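Local coordinates for protein N-acetylmuramoyl-L-alanine amidase AmiD (Escherichia coli, PDB 3D2Y) that hydrolyses, with one catalytic zinc ion, the amide bond between N-acetylmuramoyl residues and L-amino acids in cell-wall glycopeptides, at residues A[143-147]-A[257-261]; A[206-210]-A[251-255]; A[88-92]-A[146-150]; A[27-31]-A[96-101]; A[131-135]-A[173-177]. One frame throughout, in Å; residues are numbered along the deposited sequence.

Contact 1 of 5, residues A[143-147]-A[257-261]; sequences IKPEN and KYGQD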
# COMPACT_ATOMS: atom_id res chain seq x y z
N ILE A 143 -0.17 0.91 -12.85
CA ILE A 143 -0.51 0.27 -11.60
C ILE A 143 -2.00 0.43 -11.36
O ILE A 143 -2.53 1.52 -11.54
CB ILE A 143 0.31 0.91 -10.45
CG1 ILE A 143 1.78 0.54 -10.65
CG2 ILE A 143 -0.24 0.46 -9.08
CD1 ILE A 143 2.71 1.01 -9.50
N LYS A 144 -2.69 -0.68 -11.05
CA LYS A 144 -4.16 -0.68 -10.88
C LYS A 144 -4.45 -0.11 -9.51
O LYS A 144 -3.59 -0.26 -8.64
CB LYS A 144 -4.72 -2.09 -10.95
CG LYS A 144 -4.68 -2.66 -12.36
CD LYS A 144 -5.35 -4.00 -12.46
CE LYS A 144 -4.42 -5.12 -11.98
NZ LYS A 144 -4.68 -6.40 -12.73
N PRO A 145 -5.62 0.58 -9.34
CA PRO A 145 -5.87 1.26 -8.07
C PRO A 145 -5.73 0.33 -6.83
O PRO A 145 -5.18 0.75 -5.81
CB PRO A 145 -7.30 1.79 -8.23
CG PRO A 145 -7.50 1.94 -9.72
CD PRO A 145 -6.72 0.78 -10.30
N GLU A 146 -6.25 -0.88 -6.90
CA GLU A 146 -6.21 -1.81 -5.74
C GLU A 146 -4.78 -2.24 -5.34
O GLU A 146 -4.56 -2.80 -4.27
CB GLU A 146 -7.10 -3.04 -5.95
CG GLU A 146 -6.59 -3.99 -6.99
CD GLU A 146 -7.03 -3.67 -8.42
OE1 GLU A 146 -7.49 -2.55 -8.74
OE2 GLU A 146 -6.88 -4.57 -9.27
N ASN A 147 -3.80 -1.93 -6.19
CA ASN A 147 -2.42 -2.28 -5.90
C ASN A 147 -1.60 -1.09 -5.37
O ASN A 147 -0.37 -1.13 -5.32
CB ASN A 147 -1.82 -2.96 -7.14
CG ASN A 147 -2.45 -4.33 -7.39
OD1 ASN A 147 -2.77 -5.03 -6.45
ND2 ASN A 147 -2.64 -4.69 -8.65
N LYS A 257 -16.12 -3.59 -7.43
CA LYS A 257 -15.49 -2.58 -8.28
C LYS A 257 -14.12 -2.97 -8.87
O LYS A 257 -13.84 -2.66 -10.04
CB LYS A 257 -15.43 -1.26 -7.52
CG LYS A 257 -15.03 -0.03 -8.35
CD LYS A 257 -15.07 1.24 -7.51
CE LYS A 257 -14.52 2.43 -8.29
NZ LYS A 257 -14.38 3.69 -7.47
N TYR A 258 -13.29 -3.66 -8.09
CA TYR A 258 -11.89 -3.91 -8.49
C TYR A 258 -11.56 -5.38 -8.72
O TYR A 258 -10.49 -5.73 -9.24
CB TYR A 258 -10.95 -3.35 -7.44
CG TYR A 258 -11.10 -1.87 -7.25
CD1 TYR A 258 -10.54 -0.97 -8.16
CD2 TYR A 258 -11.82 -1.36 -6.15
CE1 TYR A 258 -10.70 0.42 -8.00
CE2 TYR A 258 -11.97 -0.01 -5.98
CZ TYR A 258 -11.42 0.89 -6.91
OH TYR A 258 -11.52 2.25 -6.73
N GLY A 259 -12.47 -6.27 -8.29
CA GLY A 259 -12.23 -7.69 -8.45
C GLY A 259 -11.08 -8.21 -7.62
O GLY A 259 -10.68 -7.60 -6.60
N GLN A 260 -10.54 -9.35 -8.07
CA GLN A 260 -9.58 -10.14 -7.29
C GLN A 260 -8.31 -10.52 -8.07
O GLN A 260 -7.35 -11.05 -7.50
CB GLN A 260 -10.27 -11.40 -6.72
CG GLN A 260 -10.82 -12.31 -7.76
CD GLN A 260 -11.67 -13.40 -7.16
OE1 GLN A 260 -11.19 -14.25 -6.41
NE2 GLN A 260 -12.95 -13.36 -7.46
N ASP A 261 -8.32 -10.21 -9.37
CA ASP A 261 -7.35 -10.70 -10.36
C ASP A 261 -7.41 -12.23 -10.59
O ASP A 261 -8.07 -12.73 -11.52
CB ASP A 261 -5.94 -10.15 -10.08
CG ASP A 261 -5.87 -8.63 -10.25
OD1 ASP A 261 -6.52 -8.13 -11.19
OD2 ASP A 261 -5.20 -7.94 -9.44
OXT ASP A 261 -6.83 -13.02 -9.83
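Start at the last turn of helix 245-258, where K257 does not touch 143-147; its amine makes a salt bridge with D181. Y258 follows, and its ring lies against the short 3-10 turn at P145 and E146: CE1 of Y258 is 3.7 Å from CB of P145, and CD1 of Y258 is 3.5 Å from OE1 of E146. The phenol oxygen hydrogen-bonds the backbone N of W179. At G259 the helix stops; the positive phi, which favours glycine, swings the chain round, and Q260 then points away from 143-147. The chain ends at D261, whose side chain turns back to 143-147 and forms a salt bridge with K144, NZ of K144 to OD1 of D261 at 3.0 Å. OD2 of D261 is 3.8 Å from OE2 of E146, two like charges side by side. R91 deals with that crowding, making a salt bridge to OD2 of D261 and a long, weak ion pair with OE2 of E146. Where the C-terminal tail of the protein meets the amidase domain, two acids can thus sit close together because K144 and R91 bring positive charge to them.

Contact 2 of 5, residues A[206-210]-A[251-255]; sequences LLARY and AEALL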
# COMPACT_ATOMS: atom_id res chain seq x y z
N LEU A 206 -13.73 -12.72 2.27
CA LEU A 206 -13.76 -11.54 1.41
C LEU A 206 -12.39 -10.81 1.43
O LEU A 206 -11.88 -10.40 0.40
CB LEU A 206 -14.86 -10.55 1.88
CG LEU A 206 -16.31 -11.08 1.78
CD1 LEU A 206 -17.23 -10.00 2.31
CD2 LEU A 206 -16.76 -11.47 0.36
N LEU A 207 -11.82 -10.65 2.62
CA LEU A 207 -10.53 -9.98 2.72
C LEU A 207 -9.43 -10.76 2.03
O LEU A 207 -8.60 -10.16 1.31
CB LEU A 207 -10.18 -9.69 4.19
CG LEU A 207 -11.22 -8.84 4.90
CD1 LEU A 207 -10.68 -8.46 6.30
CD2 LEU A 207 -11.62 -7.60 4.09
N ALA A 208 -9.47 -12.09 2.19
CA ALA A 208 -8.54 -12.97 1.50
C ALA A 208 -8.61 -12.71 0.01
O ALA A 208 -7.59 -12.56 -0.65
CB ALA A 208 -8.87 -14.47 1.79
N ARG A 209 -9.83 -12.69 -0.53
CA ARG A 209 -10.01 -12.56 -1.96
C ARG A 209 -9.64 -11.18 -2.48
O ARG A 209 -9.18 -11.06 -3.62
CB ARG A 209 -11.43 -12.91 -2.39
CG ARG A 209 -11.88 -14.38 -2.12
CD ARG A 209 -11.21 -15.46 -3.00
NE ARG A 209 -9.80 -15.66 -2.70
CZ ARG A 209 -9.31 -16.43 -1.71
NH1 ARG A 209 -10.10 -17.13 -0.91
NH2 ARG A 209 -8.00 -16.50 -1.53
N TYR A 210 -9.87 -10.16 -1.65
CA TYR A 210 -9.47 -8.79 -1.98
C TYR A 210 -7.93 -8.65 -2.01
O TYR A 210 -7.39 -7.89 -2.83
CB TYR A 210 -10.14 -7.70 -1.11
CG TYR A 210 -9.78 -6.29 -1.61
CD1 TYR A 210 -10.34 -5.79 -2.79
CD2 TYR A 210 -8.82 -5.51 -0.96
CE1 TYR A 210 -10.00 -4.53 -3.25
CE2 TYR A 210 -8.45 -4.22 -1.47
CZ TYR A 210 -9.07 -3.76 -2.60
OH TYR A 210 -8.70 -2.53 -3.12
N ALA A 251 -15.80 -4.19 1.98
CA ALA A 251 -15.11 -5.30 1.34
C ALA A 251 -15.89 -5.77 0.12
O ALA A 251 -15.30 -5.99 -0.93
CB ALA A 251 -14.93 -6.47 2.33
N GLU A 252 -17.22 -5.91 0.27
CA GLU A 252 -18.10 -6.33 -0.81
C GLU A 252 -18.12 -5.35 -1.97
O GLU A 252 -18.10 -5.78 -3.15
CB GLU A 252 -19.53 -6.59 -0.30
CG GLU A 252 -19.63 -7.90 0.53
CD GLU A 252 -21.03 -8.15 1.13
OE1 GLU A 252 -21.58 -7.24 1.80
OE2 GLU A 252 -21.58 -9.26 0.90
N ALA A 253 -18.17 -4.05 -1.65
CA ALA A 253 -18.12 -2.98 -2.66
C ALA A 253 -16.74 -2.86 -3.34
O ALA A 253 -16.67 -2.67 -4.57
CB ALA A 253 -18.54 -1.66 -2.07
N LEU A 254 -15.64 -2.95 -2.58
CA LEU A 254 -14.31 -3.12 -3.19
C LEU A 254 -14.16 -4.30 -4.16
O LEU A 254 -13.64 -4.13 -5.28
CB LEU A 254 -13.22 -3.22 -2.11
CG LEU A 254 -12.96 -1.91 -1.38
CD1 LEU A 254 -12.23 -2.23 -0.09
CD2 LEU A 254 -12.19 -0.89 -2.26
N LEU A 255 -14.65 -5.47 -3.76
CA LEU A 255 -14.59 -6.63 -4.62
C LEU A 255 -15.42 -6.47 -5.91
O LEU A 255 -15.00 -6.85 -7.01
CB LEU A 255 -14.98 -7.90 -3.84
CG LEU A 255 -13.88 -8.43 -2.92
CD1 LEU A 255 -14.48 -9.41 -1.88
CD2 LEU A 255 -12.70 -9.06 -3.72
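L255 and Y210 have the largest areas covered between these two helices. With chi1 m and chi2 t, the side chain of L255 leaves the backbone sideways and then leans across, so that CD1 of L255 comes 3.8 Å from CD2 of L206 while CD2 of L255 sits 3.9 Å from CB of Y210, near the edge of the tyrosine ring. Y210 takes the t rotamer, which lays its ring along L254: CE1 of Y210 is 3.7 Å from CB of L254, and CD1 of L254 lies over one face. The axes run nearly side by side, 9.8 Å apart at an angle of 31°, in an all-helical part of the chain where F230 of helix 220-234 packs on L207, A251 and L254, and F234 on L254. At the start of the contact small meets large, with CB of A251 4.1 Å from CB of L206 and 3.9 Å from CD2 of L207. L206, also m,t, brings CD1 to within 3.7 Å of CG of E252, covering the aliphatic part of that glutamate.

Contact 3 of 5, residues A[88-92]-A[146-150]; sequences SAWRG and ENVVA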
# COMPACT_ATOMS: atom_id res chain seq x y z
N SER A 88 5.74 -10.95 3.01
CA SER A 88 4.59 -10.19 2.55
C SER A 88 3.76 -11.01 1.57
O SER A 88 4.24 -11.99 1.00
CB SER A 88 5.05 -8.87 1.87
OG SER A 88 6.09 -9.13 0.93
N ALA A 89 2.50 -10.60 1.42
CA ALA A 89 1.51 -11.25 0.54
C ALA A 89 0.43 -10.24 0.11
O ALA A 89 -0.10 -9.50 0.93
CB ALA A 89 0.89 -12.48 1.25
N TRP A 90 0.16 -10.19 -1.20
CA TRP A 90 -0.91 -9.35 -1.74
C TRP A 90 -1.49 -9.96 -3.03
O TRP A 90 -0.76 -10.16 -4.02
CB TRP A 90 -0.42 -7.91 -2.01
CG TRP A 90 -1.55 -7.00 -2.33
CD1 TRP A 90 -1.77 -6.35 -3.53
CD2 TRP A 90 -2.64 -6.66 -1.47
NE1 TRP A 90 -2.93 -5.60 -3.44
CE2 TRP A 90 -3.50 -5.79 -2.21
CE3 TRP A 90 -3.00 -7.01 -0.15
CZ2 TRP A 90 -4.68 -5.27 -1.66
CZ3 TRP A 90 -4.19 -6.49 0.39
CH2 TRP A 90 -5.02 -5.64 -0.37
N ARG A 91 -2.79 -10.27 -2.97
CA ARG A 91 -3.56 -10.68 -4.16
C ARG A 91 -2.95 -11.87 -4.89
O ARG A 91 -2.90 -11.90 -6.13
CB ARG A 91 -3.74 -9.46 -5.09
CG ARG A 91 -4.80 -8.55 -4.56
CD ARG A 91 -5.04 -7.31 -5.39
NE ARG A 91 -5.85 -7.47 -6.60
CZ ARG A 91 -7.19 -7.40 -6.67
NH1 ARG A 91 -7.94 -7.23 -5.58
NH2 ARG A 91 -7.80 -7.52 -7.84
N GLY A 92 -2.46 -12.85 -4.14
CA GLY A 92 -1.87 -14.03 -4.78
C GLY A 92 -0.34 -14.02 -4.80
O GLY A 92 0.27 -15.08 -4.90
N GLU A 146 -6.25 -0.88 -6.90
CA GLU A 146 -6.21 -1.81 -5.74
C GLU A 146 -4.78 -2.24 -5.34
O GLU A 146 -4.56 -2.80 -4.27
CB GLU A 146 -7.10 -3.04 -5.95
CG GLU A 146 -6.59 -3.99 -6.99
CD GLU A 146 -7.03 -3.67 -8.42
OE1 GLU A 146 -7.49 -2.55 -8.74
OE2 GLU A 146 -6.88 -4.57 -9.27
N ASN A 147 -3.80 -1.93 -6.19
CA ASN A 147 -2.42 -2.28 -5.90
C ASN A 147 -1.60 -1.09 -5.37
O ASN A 147 -0.37 -1.13 -5.32
CB ASN A 147 -1.82 -2.96 -7.14
CG ASN A 147 -2.45 -4.33 -7.39
OD1 ASN A 147 -2.77 -5.03 -6.45
ND2 ASN A 147 -2.64 -4.69 -8.65
N VAL A 148 -2.29 -0.04 -4.94
CA VAL A 148 -1.66 0.99 -4.10
C VAL A 148 -2.02 0.65 -2.64
O VAL A 148 -3.18 0.74 -2.25
CB VAL A 148 -2.17 2.43 -4.47
CG1 VAL A 148 -1.37 3.45 -3.70
CG2 VAL A 148 -2.08 2.64 -5.99
N VAL A 149 -1.05 0.21 -1.84
CA VAL A 149 -1.39 -0.47 -0.59
C VAL A 149 -0.56 0.06 0.54
O VAL A 149 0.50 0.72 0.33
CB VAL A 149 -1.15 -2.02 -0.66
CG1 VAL A 149 -2.15 -2.69 -1.66
CG2 VAL A 149 0.36 -2.33 -1.04
N ALA A 150 -1.06 -0.21 1.73
CA ALA A 150 -0.33 -0.03 2.96
C ALA A 150 0.59 -1.21 3.16
O ALA A 150 0.29 -2.33 2.79
CB ALA A 150 -1.33 0.03 4.15
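W90 gives up the most surface here, and its indole meets 146-150 in two ways. One face takes V149: CG1 of V149 stands 3.7 Å from the centroid of the five-membered ring of W90, 27° off the normal, a CH-pi contact. At the ring edge, NE1 of W90 faces two oxygens, OD1 of N147 at 3.1 Å and the backbone O of E146 at 3.3 Å; both hydrogen bonds are weak, since the N-H points squarely at neither. R91 comes next. Its backbone sits at positive phi, and the side chain lies along the same residues; CD of R91 is 3.4 Å from OD1 of N147. The third residue, E146, places OE2 over one face of the guanidinium, 3.4 Å from NH2 of R91. That ion pair rests on charge alone, because OE2 lies well out of the guanidinium plane; NH1 of R91 bonds O of Y210 and O of G259, and NE the carboxylate of D261. In the fold, V149 belongs to edge strand 148-150 of the central sheet, hydrogen-bonded to L32 and I34 of strand 31-36 and not far from the zinc ligands H35 and H151. W90 packs against helix 151-154 and edge-to-face with Y212, just beyond helix 200-210.

Contact 4 of 5, residues A[27-31]-A[96-101]; sequences PRIKV and LNDTSI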
# COMPACT_ATOMS: atom_id res chain seq x y z
N PRO A 27 5.03 -4.58 -17.44
CA PRO A 27 5.96 -4.26 -16.35
C PRO A 27 6.17 -5.38 -15.34
O PRO A 27 5.25 -6.18 -15.02
CB PRO A 27 5.31 -3.05 -15.62
CG PRO A 27 4.33 -2.46 -16.57
CD PRO A 27 3.96 -3.56 -17.61
N ARG A 28 7.38 -5.40 -14.78
CA ARG A 28 7.59 -6.25 -13.62
C ARG A 28 7.07 -5.58 -12.33
O ARG A 28 6.85 -6.26 -11.32
CB ARG A 28 9.07 -6.58 -13.48
CG ARG A 28 9.68 -7.30 -14.69
CD ARG A 28 11.20 -7.55 -14.44
NE ARG A 28 11.76 -8.18 -15.65
CZ ARG A 28 11.67 -9.48 -15.94
NH1 ARG A 28 12.20 -9.88 -17.08
NH2 ARG A 28 11.07 -10.38 -15.10
N ILE A 29 6.90 -4.25 -12.38
CA ILE A 29 6.40 -3.50 -11.23
C ILE A 29 4.85 -3.42 -11.31
O ILE A 29 4.31 -2.97 -12.30
CB ILE A 29 7.07 -2.09 -11.13
CG1 ILE A 29 8.58 -2.22 -10.92
CG2 ILE A 29 6.38 -1.23 -10.03
CD1 ILE A 29 9.42 -1.01 -11.36
N LYS A 30 4.16 -3.86 -10.26
CA LYS A 30 2.71 -3.91 -10.24
C LYS A 30 2.12 -3.25 -8.99
O LYS A 30 0.93 -3.00 -8.95
CB LYS A 30 2.24 -5.37 -10.25
CG LYS A 30 2.70 -6.19 -11.49
CD LYS A 30 3.19 -7.58 -11.09
CE LYS A 30 3.96 -8.32 -12.11
NZ LYS A 30 3.00 -9.32 -12.68
N VAL A 31 2.96 -2.99 -7.98
CA VAL A 31 2.48 -2.62 -6.65
C VAL A 31 3.23 -1.39 -6.13
O VAL A 31 4.45 -1.25 -6.33
CB VAL A 31 2.54 -3.85 -5.66
CG1 VAL A 31 2.17 -3.45 -4.24
CG2 VAL A 31 1.60 -5.02 -6.15
N LEU A 96 6.87 -9.30 -1.94
CA LEU A 96 6.45 -8.05 -2.59
C LEU A 96 7.54 -7.07 -2.99
O LEU A 96 7.33 -6.25 -3.91
CB LEU A 96 5.28 -7.41 -1.83
CG LEU A 96 3.86 -7.83 -2.22
CD1 LEU A 96 3.50 -7.29 -3.67
CD2 LEU A 96 3.63 -9.32 -2.09
N ASN A 97 8.73 -7.21 -2.40
CA ASN A 97 9.91 -6.44 -2.79
C ASN A 97 10.12 -6.59 -4.29
O ASN A 97 10.48 -5.63 -4.95
CB ASN A 97 11.15 -6.96 -2.10
CG ASN A 97 11.32 -6.39 -0.71
OD1 ASN A 97 10.60 -5.47 -0.33
ND2 ASN A 97 12.28 -6.95 0.06
N ASP A 98 9.88 -7.80 -4.79
CA ASP A 98 10.21 -8.17 -6.17
C ASP A 98 9.43 -7.33 -7.16
O ASP A 98 9.91 -7.01 -8.21
CB ASP A 98 9.89 -9.65 -6.47
CG ASP A 98 10.74 -10.60 -5.68
OD1 ASP A 98 11.64 -10.12 -4.95
OD2 ASP A 98 10.54 -11.82 -5.78
N THR A 99 8.17 -7.06 -6.85
CA THR A 99 7.25 -6.42 -7.78
C THR A 99 6.71 -5.06 -7.33
O THR A 99 5.74 -4.58 -7.90
CB THR A 99 6.05 -7.38 -8.12
OG1 THR A 99 5.30 -7.68 -6.93
CG2 THR A 99 6.58 -8.72 -8.76
N SER A 100 7.32 -4.44 -6.32
CA SER A 100 6.76 -3.19 -5.84
C SER A 100 7.76 -2.08 -5.82
O SER A 100 8.99 -2.31 -5.86
CB SER A 100 6.17 -3.37 -4.45
OG SER A 100 7.20 -3.53 -3.45
N ILE A 101 7.22 -0.88 -5.79
CA ILE A 101 7.97 0.32 -5.41
C ILE A 101 7.55 0.71 -4.00
O ILE A 101 6.40 0.60 -3.66
CB ILE A 101 7.70 1.43 -6.44
CG1 ILE A 101 8.50 1.10 -7.69
CG2 ILE A 101 8.14 2.79 -5.89
CD1 ILE A 101 8.28 1.97 -8.84
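This is a parallel beta pairing at the point where two central strands of the amidase sheet, 31-36 and 100-105, first come together. V31 bridges S100 with their CA atoms 4.4 Å apart, and N of I101 donates to O of V31 at 2.8 Å. One step earlier, O of T99 accepts twice, from N of K30 at 2.9 Å and, less linearly, from N of V31 at 3.2 Å, so a single carbonyl gathers two successive amides as the incoming loop becomes strand. Side chains fill in around the backbone: CG2 of V31 meets CD1 of L96 at 3.9 Å, and CG2 of I29 meets CD1 of I101, also at 3.9 Å. S100 closes its own turn, OG of S100 to O of L96 at 2.8 Å, while N97 on that turn hydrogen-bonds the bound peptide through ND2. Further along, the strands continue toward the zinc ligand H35 and the catalytic E104. Helix 124-141 lies against one side of the pair, its Y141 touching I29 and I101 and its I137 touching I101.

Contact 5 of 5, residues A[131-135]-A[173-177]; sequences IPLAK and QQGIG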
# COMPACT_ATOMS: atom_id res chain seq x y z
N ILE A 131 1.43 13.17 -3.90
CA ILE A 131 0.44 13.00 -4.99
C ILE A 131 1.06 12.93 -6.42
O ILE A 131 0.86 11.95 -7.09
CB ILE A 131 -0.76 14.04 -4.83
CG1 ILE A 131 -1.58 13.66 -3.59
CG2 ILE A 131 -1.62 14.13 -6.15
CD1 ILE A 131 -2.62 14.78 -3.08
N PRO A 132 1.85 13.95 -6.85
CA PRO A 132 2.45 13.88 -8.20
C PRO A 132 3.48 12.75 -8.41
O PRO A 132 3.61 12.24 -9.52
CB PRO A 132 3.08 15.26 -8.38
CG PRO A 132 3.32 15.72 -6.97
CD PRO A 132 2.18 15.23 -6.18
N LEU A 133 4.17 12.33 -7.35
CA LEU A 133 5.11 11.23 -7.44
C LEU A 133 4.34 9.92 -7.60
O LEU A 133 4.63 9.12 -8.50
CB LEU A 133 6.01 11.21 -6.19
CG LEU A 133 6.88 9.94 -6.03
CD1 LEU A 133 7.90 9.79 -7.20
CD2 LEU A 133 7.52 9.89 -4.64
N ALA A 134 3.33 9.70 -6.76
CA ALA A 134 2.46 8.50 -6.92
C ALA A 134 1.79 8.46 -8.31
O ALA A 134 1.79 7.42 -8.95
CB ALA A 134 1.41 8.45 -5.81
N LYS A 135 1.28 9.60 -8.78
CA LYS A 135 0.64 9.65 -10.10
C LYS A 135 1.62 9.24 -11.20
O LYS A 135 1.27 8.48 -12.10
CB LYS A 135 0.04 11.05 -10.38
CG LYS A 135 -1.20 11.32 -9.53
CD LYS A 135 -1.79 12.69 -9.75
CE LYS A 135 -3.01 12.60 -10.65
NZ LYS A 135 -4.03 13.68 -10.30
N GLN A 173 -9.48 10.34 -4.38
CA GLN A 173 -10.12 11.44 -5.11
C GLN A 173 -9.19 12.10 -6.13
O GLN A 173 -9.66 12.75 -7.07
CB GLN A 173 -10.71 12.45 -4.14
CG GLN A 173 -11.90 11.86 -3.37
CD GLN A 173 -12.30 12.68 -2.17
OE1 GLN A 173 -11.63 13.65 -1.80
NE2 GLN A 173 -13.41 12.30 -1.54
N GLN A 174 -7.88 11.93 -5.93
CA GLN A 174 -6.83 12.35 -6.88
C GLN A 174 -6.42 11.24 -7.89
O GLN A 174 -5.45 11.39 -8.66
CB GLN A 174 -5.61 12.87 -6.11
CG GLN A 174 -5.89 14.09 -5.25
CD GLN A 174 -6.12 15.33 -6.06
OE1 GLN A 174 -7.10 16.03 -5.88
NE2 GLN A 174 -5.20 15.60 -6.99
N GLY A 175 -7.16 10.13 -7.88
CA GLY A 175 -6.92 8.99 -8.78
C GLY A 175 -5.84 8.05 -8.30
O GLY A 175 -5.31 7.25 -9.08
N ILE A 176 -5.49 8.17 -7.01
CA ILE A 176 -4.48 7.31 -6.38
C ILE A 176 -5.08 6.32 -5.38
O ILE A 176 -5.38 6.67 -4.24
CB ILE A 176 -3.39 8.12 -5.68
CG1 ILE A 176 -2.79 9.17 -6.65
CG2 ILE A 176 -2.30 7.16 -5.06
CD1 ILE A 176 -1.94 10.24 -5.95
N GLY A 177 -5.14 5.07 -5.80
CA GLY A 177 -5.64 3.98 -4.94
C GLY A 177 -7.14 3.73 -5.02
O GLY A 177 -7.92 4.52 -5.59
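The apolar part of this contact centres on I176, which drops its CD1 onto helix 124-141. CD1 of I176 lies 3.9 Å from CG2 of I131, 3.8 Å from CB of A134 and 3.8 Å from CG of K135, so it sits between residues of successive helical turns; it also comes 3.5 Å from the backbone O of I131. L171, from helix 168-173, touches both I131 and I176 and extends the same hydrophobic patch. I131 also reaches the amide end of the exposed Q174, CG2 of I131 to NE2 of Q174 at 4.0 Å.

The polar part is a single hydrogen bond: NZ of K135 donates to the backbone O of Q174, 3.2 Å away. The lysine lies over I176 with its carbon chain and delivers its amine to the loop beyond.

The backbone of 173-177 explains how the two parts line up. Helix 168-173 ends in a Schellman motif, with G175 as the C-prime residue at positive phi, N of I176 bonded to O of L171 and N of G175 to O of A172. This turn brings I176 round to face the helix. G177 follows with backbone angles that call for glycine. The chemistry is therefore graded: the buried side of the joint between helix 124-141 and this loop is mainly apolar, and at its exposed edge a lysine supplies the one hydrogen bond, to a main-chain carbonyl.

How the contacts relate
Contacts 3 and 5 are mostly buried, and contact 3 lies nearest the middle of the chain. Contact 4 touches it within the same sheet: contact 4 pairs backbone to backbone, contact 3 sets an indole beside an edge strand. Contacts 1 and 3 share E146 and N147, and R91 binds them further through D261 and G259. R91 also takes O of Y210, drawing in contact 2, which uses helix 245-258 as contact 1 does but has no hydrogen bond across it and packs mostly apolar side chains. Contact 5, about 22 Å from contact 2 between centres, meets contact 1 through P145 on G177 and contact 3 through V148. Charge gathers at the partly exposed chain end.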